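Local coordinates for deacetylase EF_0837 (Enterococcus faecalis, PDB 2ICS), which is a zinc-dependent amidohydrolase-superfamily enzyme that deacetylates acetyl-(R)-mandelate in vitro, though with very low efficiency, at residues L172-Q177 and I183-H188. Residues are numbered along the deposited sequence; the frame is centred on the assembly and turned at random.
Sequences LAKQIQ and IPLMVH. With ZN (zinc ion), chain C; ADE (adenine), chain D.
Q177 and L185 lead a buried contact in the TIM barrel of this amidohydrolase, where the last turns of helix 168-178 pack against the loop that leads into barrel strand 186-189. With CG of Q177 anti to the backbone N (chi1 178°) and the chain extended beyond it, NE2 donates a hydrogen bond to the backbone O of I183 at 2.9 Å; the acceptor lies in the plane of the amide, while the donor is tilted 28° from the carbonyl plane. A second hydrogen bond from NE2 goes to D207, and OE1 of Q177 accepts one of 2.7 Å from K174 NZ, so both ends of the amide are engaged and its rotation is fixed. K174 bends at chi2 and chi3 to bring NZ there, and the same ammonium forms salt bridges with E204 and D207.

L185 supplies the apolar part of the contact. Its CD1 meets A173 CB at 4.1 Å, and CD2 lies 3.8 Å from K174 CD, the two longer side chains crossing at about a right angle. Three residues along, the strand delivers H188 to the binuclear centre: ND1 binds the zinc ion at 2.1 Å, alongside H211, the carbamate of K154 and a water, and adenine N6 coordinates the same zinc ion at 2.4 Å.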
ATOM      1  N   LEU A 172       2.228  12.207  20.083  1.00 31.57           N
ATOM      2  CA  LEU A 172       1.504  13.299  19.451  1.00 32.17           C
ATOM      3  C   LEU A 172       0.639  12.733  18.326  1.00 33.15           C
ATOM      4  O   LEU A 172      -0.485  13.186  18.108  1.00 33.27           O
ATOM      5  CB  LEU A 172       2.480  14.334  18.876  1.00 32.67           C
ATOM      6  CG  LEU A 172       3.327  15.161  19.850  1.00 35.25           C
ATOM      7  CD1 LEU A 172       4.234  16.087  19.055  1.00 35.39           C
ATOM      8  CD2 LEU A 172       2.429  15.973  20.782  1.00 35.07           C
ATOM      9  N   ALA A 173       1.168  11.737  17.617  1.00 32.37           N
ATOM     10  CA  ALA A 173       0.432  11.112  16.521  1.00 32.04           C
ATOM     11  C   ALA A 173      -0.826  10.437  17.069  1.00 31.98           C
ATOM     12  O   ALA A 173      -1.909  10.573  16.505  1.00 31.23           O
ATOM     13  CB  ALA A 173       1.320  10.093  15.805  1.00 28.83           C
ATOM     14  N   LYS A 174      -0.685   9.714  18.175  1.00 32.39           N
ATOM     15  CA  LYS A 174      -1.834   9.050  18.778  1.00 34.91           C
ATOM     16  C   LYS A 174      -2.867  10.066  19.282  1.00 36.12           C
ATOM     17  O   LYS A 174      -4.071   9.823  19.215  1.00 35.38           O
ATOM     18  CB  LYS A 174      -1.376   8.143  19.923  1.00 35.37           C
ATOM     19  CG  LYS A 174      -0.545   6.945  19.461  1.00 35.32           C
ATOM     20  CD  LYS A 174      -1.358   6.004  18.566  1.00 33.29           C
ATOM     21  CE  LYS A 174      -2.428   5.261  19.357  1.00 30.22           C
ATOM     22  NZ  LYS A 174      -3.317   4.437  18.483  1.00 26.55           N
ATOM     23  N   GLN A 175      -2.393  11.205  19.780  1.00 37.84           N
ATOM     24  CA  GLN A 175      -3.283  12.253  20.275  1.00 39.48           C
ATOM     25  C   GLN A 175      -4.072  12.827  19.102  1.00 39.10           C
ATOM     26  O   GLN A 175      -5.290  12.993  19.179  1.00 38.61           O
ATOM     27  CB  GLN A 175      -2.468  13.364  20.940  1.00 43.70           C
ATOM     28  CG  GLN A 175      -3.276  14.583  21.356  1.00 48.31           C
ATOM     29  CD  GLN A 175      -2.390  15.747  21.761  1.00 52.13           C
ATOM     30  OE1 GLN A 175      -1.543  15.617  22.648  1.00 53.41           O
ATOM     31  NE2 GLN A 175      -2.579  16.896  21.113  1.00 53.69           N
ATOM     32  N   ILE A 176      -3.357  13.134  18.023  1.00 37.97           N
ATOM     33  CA  ILE A 176      -3.959  13.669  16.811  1.00 36.74           C
ATOM     34  C   ILE A 176      -4.997  12.689  16.266  1.00 38.30           C
ATOM     35  O   ILE A 176      -6.011  13.101  15.699  1.00 39.02           O
ATOM     36  CB  ILE A 176      -2.890  13.909  15.727  1.00 36.08           C
ATOM     37  CG1 ILE A 176      -1.915  14.987  16.200  1.00 32.59           C
ATOM     38  CG2 ILE A 176      -3.555  14.303  14.406  1.00 32.34           C
ATOM     39  CD1 ILE A 176      -0.732  15.178  15.294  1.00 33.67           C
ATOM     40  N   GLN A 177      -4.734  11.395  16.435  1.00 38.66           N
ATOM     41  CA  GLN A 177      -5.652  10.360  15.970  1.00 39.43           C
ATOM     42  C   GLN A 177      -6.921  10.447  16.807  1.00 41.16           C
ATOM     43  O   GLN A 177      -8.037  10.383  16.284  1.00 41.11           O
ATOM     44  CB  GLN A 177      -5.020   8.970  16.124  1.00 37.08           C
ATOM     45  CG  GLN A 177      -5.934   7.816  15.704  1.00 35.93           C
ATOM     46  CD  GLN A 177      -5.269   6.448  15.839  1.00 35.50           C
ATOM     47  OE1 GLN A 177      -4.840   6.055  16.926  1.00 34.80           O
ATOM     48  NE2 GLN A 177      -5.183   5.718  14.732  1.00 30.88           N
ATOM     49  N   ILE A 183      -8.848   8.420  13.114  1.00 35.29           N
ATOM     50  CA  ILE A 183      -8.423   8.288  11.733  1.00 33.64           C
ATOM     51  C   ILE A 183      -7.222   7.337  11.691  1.00 31.61           C
ATOM     52  O   ILE A 183      -6.421   7.294  12.624  1.00 31.33           O
ATOM     53  CB  ILE A 183      -8.057   9.670  11.147  1.00 33.28           C
ATOM     54  CG1 ILE A 183      -7.796   9.551   9.646  1.00 34.18           C
ATOM     55  CG2 ILE A 183      -6.860  10.248  11.881  1.00 34.30           C
ATOM     56  CD1 ILE A 183      -7.842  10.876   8.916  1.00 35.54           C
ATOM     57  N   PRO A 184      -7.102   6.535  10.624  1.00 30.42           N
ATOM     58  CA  PRO A 184      -5.983   5.592  10.513  1.00 28.88           C
ATOM     59  C   PRO A 184      -4.608   6.235  10.623  1.00 27.66           C
ATOM     60  O   PRO A 184      -4.370   7.328  10.107  1.00 26.71           O
ATOM     61  CB  PRO A 184      -6.212   4.944   9.152  1.00 27.46           C
ATOM     62  CG  PRO A 184      -7.715   4.921   9.059  1.00 31.12           C
ATOM     63  CD  PRO A 184      -8.075   6.320   9.536  1.00 30.54           C
ATOM     64  N   LEU A 185      -3.705   5.536  11.298  1.00 27.44           N
ATOM     65  CA  LEU A 185      -2.340   6.000  11.493  1.00 27.29           C
ATOM     66  C   LEU A 185      -1.345   4.991  10.925  1.00 26.54           C
ATOM     67  O   LEU A 185      -1.436   3.804  11.226  1.00 26.98           O
ATOM     68  CB  LEU A 185      -2.056   6.175  12.990  1.00 27.54           C
ATOM     69  CG  LEU A 185      -0.580   6.233  13.404  1.00 29.19           C
ATOM     70  CD1 LEU A 185       0.047   7.526  12.916  1.00 30.55           C
ATOM     71  CD2 LEU A 185      -0.462   6.132  14.916  1.00 31.98           C
HETATM   72  N   MSE A 186      -0.412   5.453  10.095  1.00 25.25           N
HETATM   73  CA  MSE A 186       0.617   4.565   9.557  1.00 23.32           C
HETATM   74  C   MSE A 186       1.936   4.912  10.248  1.00 22.47           C
HETATM   75  O   MSE A 186       2.318   6.080  10.312  1.00 20.21           O
HETATM   76  CB  MSE A 186       0.790   4.740   8.045  1.00 25.38           C
HETATM   77  CG  MSE A 186       1.917   3.856   7.496  1.00 26.08           C
HETATM   78 SE   MSE A 186       2.188   3.882   5.578  1.00 36.74          SE
HETATM   79  CE  MSE A 186       0.843   2.583   5.075  1.00 25.84           C
ATOM     80  N   VAL A 187       2.625   3.903  10.766  1.00 21.99           N
ATOM     81  CA  VAL A 187       3.889   4.126  11.457  1.00 21.96           C
ATOM     82  C   VAL A 187       5.061   3.489  10.732  1.00 20.85           C
ATOM     83  O   VAL A 187       5.082   2.293  10.460  1.00 21.95           O
ATOM     84  CB  VAL A 187       3.852   3.573  12.910  1.00 24.10           C
ATOM     85  CG1 VAL A 187       5.190   3.807  13.604  1.00 24.26           C
ATOM     86  CG2 VAL A 187       2.740   4.255  13.689  1.00 23.35           C
ATOM     87  N   HIS A 188       6.039   4.318  10.405  1.00 22.34           N
ATOM     88  CA  HIS A 188       7.243   3.870   9.735  1.00 21.36           C
ATOM     89  C   HIS A 188       8.274   3.571  10.818  1.00 22.27           C
ATOM     90  O   HIS A 188       8.388   4.307  11.801  1.00 23.46           O
ATOM     91  CB  HIS A 188       7.700   4.974   8.752  1.00 20.65           C
ATOM     92  CG  HIS A 188       9.182   5.219   8.700  1.00 19.87           C
ATOM     93  ND1 HIS A 188       9.821   5.426   7.497  1.00 18.51           N
ATOM     94  CD2 HIS A 188      10.073   5.381   9.714  1.00 16.74           C
ATOM     95  CE1 HIS A 188      11.074   5.712   7.804  1.00 18.44           C
ATOM     96  NE2 HIS A 188      11.274   5.697   9.132  1.00 20.65           N
TER
HETATM   97 ZN    ZN C 401       9.324   5.053   5.470  1.00 30.14          ZN
HETATM   98  N9  ADE D1114      15.797   6.782   5.919  1.00 80.38           N
HETATM   99  C8  ADE D1114      15.230   5.854   6.747  1.00 80.76           C
HETATM  100  N7  ADE D1114      14.026   5.558   6.340  1.00 80.58           N
HETATM  101  C5  ADE D1114      13.740   6.273   5.226  1.00 79.77           C
HETATM  102  C6  ADE D1114      12.620   6.382   4.350  1.00 78.32           C
HETATM  103  N6  ADE D1114      11.477   5.632   4.571  1.00 75.94           N
HETATM  104  N1  ADE D1114      12.697   7.233   3.299  1.00 78.38           N
HETATM  105  C2  ADE D1114      13.795   7.971   3.063  1.00 78.95           C
HETATM  106  N3  ADE D1114      14.867   7.899   3.861  1.00 79.74           N
HETATM  107  C4  ADE D1114      14.883   7.077   4.937  1.00 80.07           C
HETATM  108  O   HOH W   1       9.129   4.769   3.261  1.00 23.22           O